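Local coordinates for DUF2666 domain-containing protein (Pyrococcus furiosus, PDB 3V68), which is a DUF2666-family protein of unknown function that probably binds double-stranded DNA, at residues A[187-192]-A[226-231]. Residues are numbered along the deposited sequence; the frame is centred on the assembly and turned at random. Where two conformers were deposited one is given.
Sequences KKIVEY and AREMLS
Glu228 meets Ile189 and Val190 by van der Waals contact, and no hydrogen bond or salt bridge joins 187-192 to 226-231. CB of Glu228 lies 3.8 Å from CG2 of Ile189, the two side chains running past each other in opposite directions. CG of Glu228 rests 3.8 Å from the backbone O of Ile189. The Glu228 side chain, with CG anti to the backbone N (chi1 -175°), then bends at chi2 (62°), which lays the carboxylate against Val190. OE1 of Glu228 is 3.8 Å from CG2 of Val190, and OE2 of Glu228 is 3.9 Å from CA of Val190.

OE2 of Glu228 forms a salt bridge with Lys232, and Ser231 OG donates to Glu228 O at 2.7 Å. Lys187 NZ pairs weakly with Glu191 OE2. An alanine in place of Glu228 would probably leave Lys232 without this partner and open a gap beside Val190.

The backbones come within 6.5 Å, CA to CA, at Val190 and Glu228. Ile189 is buried and also touches Phe215, whereas Val190 is exposed. This small helix-to-helix contact, 137 Å² in all, lies within the second DUF2666 region. It joins short helix 186-192 to the end of helix 219-231, whose Met229 packs on helix 202-213, away from the four-stranded sheet.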
ATOM      1  N   LYS A 187      12.782  12.826  -6.864  1.00 16.03           N
ATOM      2  CA  LYS A 187      12.761  14.287  -6.930  1.00 16.06           C
ATOM      3  C   LYS A 187      12.344  14.750  -8.326  1.00 15.49           C
ATOM      4  O   LYS A 187      11.503  15.647  -8.464  1.00 15.20           O
ATOM      5  CB  LYS A 187      14.127  14.871  -6.546  1.00 16.79           C
ATOM      6  CG  LYS A 187      14.212  16.386  -6.647  1.00 19.37           C
ATOM      7  CD  LYS A 187      15.613  16.887  -6.298  1.00 22.79           C
ATOM      8  CE  LYS A 187      15.908  18.222  -6.970  1.00 25.41           C
ATOM      9  NZ  LYS A 187      15.978  18.105  -8.460  1.00 26.75           N
ATOM     10  N   LYS A 188      12.923  14.127  -9.349  1.00 14.67           N
ATOM     11  CA  LYS A 188      12.584  14.421 -10.744  1.00 14.36           C
ATOM     12  C   LYS A 188      11.111  14.123 -11.029  1.00 13.46           C
ATOM     13  O   LYS A 188      10.435  14.877 -11.736  1.00 12.91           O
ATOM     14  CB  LYS A 188      13.470  13.604 -11.688  1.00 15.02           C
ATOM     15  CG  LYS A 188      13.735  14.244 -13.046  1.00 18.71           C
ATOM     16  CD  LYS A 188      14.759  15.367 -12.928  1.00 22.66           C
ATOM     17  CE  LYS A 188      15.603  15.515 -14.187  1.00 24.67           C
ATOM     18  NZ  LYS A 188      16.707  14.508 -14.235  1.00 26.63           N
ATOM     19  N   ILE A 189      10.621  13.018 -10.468  1.00 12.57           N
ATOM     20  CA  ILE A 189       9.222  12.632 -10.626  1.00 11.73           C
ATOM     21  C   ILE A 189       8.292  13.667  -9.988  1.00 11.69           C
ATOM     22  O   ILE A 189       7.261  14.021 -10.566  1.00 11.77           O
ATOM     23  CB  ILE A 189       8.958  11.201 -10.069  1.00 11.59           C
ATOM     24  CG1 ILE A 189       9.644  10.162 -10.964  1.00 11.71           C
ATOM     25  CG2 ILE A 189       7.455  10.920  -9.968  1.00 11.53           C
ATOM     26  CD1 ILE A 189       9.699   8.761 -10.392  1.00 12.06           C
ATOM     27  N   VAL A 190       8.650  14.147  -8.799  1.00 11.77           N
ATOM     28  CA  VAL A 190       7.855  15.187  -8.147  1.00 11.75           C
ATOM     29  C   VAL A 190       7.783  16.422  -9.043  1.00 12.02           C
ATOM     30  O   VAL A 190       6.703  16.967  -9.285  1.00 12.40           O
ATOM     31  CB  VAL A 190       8.413  15.553  -6.751  1.00 11.64           C
ATOM     32  CG1 VAL A 190       7.758  16.829  -6.211  1.00 12.45           C
ATOM     33  CG2 VAL A 190       8.210  14.395  -5.782  1.00 11.86           C
ATOM     34  N   GLU A 191       8.930  16.839  -9.565  1.00 11.94           N
ATOM     35  CA  GLU A 191       8.974  18.048 -10.383  1.00 12.14           C
ATOM     36  C   GLU A 191       8.252  17.884 -11.718  1.00 11.76           C
ATOM     37  O   GLU A 191       7.646  18.822 -12.217  1.00 11.73           O
ATOM     38  CB  GLU A 191      10.411  18.531 -10.552  1.00 12.64           C
ATOM     39  CG  GLU A 191      10.946  19.089  -9.244  1.00 15.35           C
ATOM     40  CD  GLU A 191      12.405  19.459  -9.281  1.00 17.40           C
ATOM     41  OE1 GLU A 191      12.946  19.740 -10.376  1.00 18.01           O
ATOM     42  OE2 GLU A 191      13.011  19.494  -8.185  1.00 21.20           O
ATOM     43  N   TYR A 192       8.284  16.672 -12.265  1.00 11.05           N
ATOM     44  CA  TYR A 192       7.554  16.349 -13.489  1.00 10.93           C
ATOM     45  C   TYR A 192       6.059  16.700 -13.393  1.00 10.64           C
ATOM     46  O   TYR A 192       5.471  17.211 -14.352  1.00 10.54           O
ATOM     47  CB  TYR A 192       7.747  14.861 -13.792  1.00 10.68           C
ATOM     48  CG  TYR A 192       7.138  14.356 -15.080  1.00 10.94           C
ATOM     49  CD1 TYR A 192       5.917  13.687 -15.075  1.00 10.91           C
ATOM     50  CD2 TYR A 192       7.803  14.511 -16.296  1.00 11.33           C
ATOM     51  CE1 TYR A 192       5.358  13.200 -16.246  1.00 11.46           C
ATOM     52  CE2 TYR A 192       7.253  14.023 -17.478  1.00 11.18           C
ATOM     53  CZ  TYR A 192       6.032  13.374 -17.443  1.00 11.83           C
ATOM     54  OH  TYR A 192       5.480  12.890 -18.600  1.00 12.23           O
ATOM     55  N   ALA A 226       3.026   6.981 -11.030  1.00  9.52           N
ATOM     56  CA  ALA A 226       1.601   6.774 -10.776  1.00  9.50           C
ATOM     57  C   ALA A 226       1.188   7.312  -9.408  1.00  9.21           C
ATOM     58  O   ALA A 226       0.167   7.988  -9.286  1.00  8.95           O
ATOM     59  CB  ALA A 226       1.230   5.305 -10.916  1.00 10.10           C
ATOM     60  N   ARG A 227       1.990   7.024  -8.387  1.00  8.71           N
ATOM     61  CA  ARG A 227       1.703   7.502  -7.039  1.00  9.05           C
ATOM     62  C   ARG A 227       1.726   9.028  -6.977  1.00  8.97           C
ATOM     63  O   ARG A 227       0.864   9.635  -6.346  1.00  9.39           O
ATOM     64  CB  ARG A 227       2.681   6.895  -6.038  1.00  8.81           C
ATOM     65  CG  ARG A 227       2.328   5.458  -5.697  1.00  9.33           C
ATOM     66  CD  ARG A 227       3.490   4.717  -5.061  1.00 10.47           C
ATOM     67  NE  ARG A 227       3.021   3.472  -4.456  1.00 10.82           N
ATOM     68  CZ  ARG A 227       2.737   2.362  -5.134  1.00 11.96           C
ATOM     69  NH1 ARG A 227       2.886   2.314  -6.457  1.00 12.85           N
ATOM     70  NH2 ARG A 227       2.298   1.296  -4.485  1.00 13.03           N
ATOM     71  N   GLU A 228       2.709   9.644  -7.632  1.00  9.12           N
ATOM     72  CA  GLU A 228       2.793  11.101  -7.658  1.00  9.75           C
ATOM     73  C   GLU A 228       1.588  11.723  -8.358  1.00  9.69           C
ATOM     74  O   GLU A 228       1.016  12.699  -7.863  1.00 10.07           O
ATOM     75  CB  GLU A 228       4.105  11.567  -8.298  1.00  9.50           C
ATOM     76  CG  GLU A 228       4.326  13.089  -8.260  1.00 11.24           C
ATOM     77  CD  GLU A 228       4.421  13.675  -6.857  1.00 13.34           C
ATOM     78  OE1 GLU A 228       4.682  12.932  -5.889  1.00 12.85           O
ATOM     79  OE2 GLU A 228       4.255  14.907  -6.728  1.00 14.60           O
ATOM     80  N   MET A 229       1.195  11.150  -9.497  0.50  9.92           N
ATOM     81  CA  MET A 229       0.023  11.627 -10.238  0.50  9.94           C
ATOM     82  C   MET A 229      -1.229  11.570  -9.363  0.50 10.19           C
ATOM     83  O   MET A 229      -1.983  12.542  -9.269  0.50 10.33           O
ATOM     84  CB  MET A 229      -0.172  10.814 -11.523  0.50 10.05           C
ATOM     85  CG  MET A 229      -1.368  11.245 -12.371  0.50  9.55           C
ATOM     86  SD  MET A 229      -2.925  10.464 -11.902  0.50  7.34           S
ATOM     87  CE  MET A 229      -2.719   8.828 -12.592  0.50  8.39           C
ATOM     88  N   LEU A 230      -1.426  10.432  -8.705  1.00 10.05           N
ATOM     89  CA  LEU A 230      -2.559  10.247  -7.795  1.00 10.24           C
ATOM     90  C   LEU A 230      -2.545  11.205  -6.602  1.00 10.57           C
ATOM     91  O   LEU A 230      -3.600  11.670  -6.172  1.00 10.23           O
ATOM     92  CB  LEU A 230      -2.641   8.793  -7.323  1.00  9.98           C
ATOM     93  CG  LEU A 230      -2.981   7.771  -8.409  1.00 11.15           C
ATOM     94  CD1 LEU A 230      -2.789   6.373  -7.872  1.00 10.97           C
ATOM     95  CD2 LEU A 230      -4.383   7.961  -8.986  1.00 11.80           C
ATOM     96  N   SER A 231      -1.356  11.525  -6.093  1.00 11.00           N
ATOM     97  CA  SER A 231      -1.238  12.437  -4.950  1.00 11.44           C
ATOM     98  C   SER A 231      -1.797  13.829  -5.258  1.00 11.54           C
ATOM     99  O   SER A 231      -2.289  14.519  -4.357  1.00 12.00           O
ATOM    100  CB  SER A 231       0.215  12.532  -4.473  1.00 11.58           C
ATOM    101  OG  SER A 231       0.952  13.459  -5.246  1.00 13.48           O
TER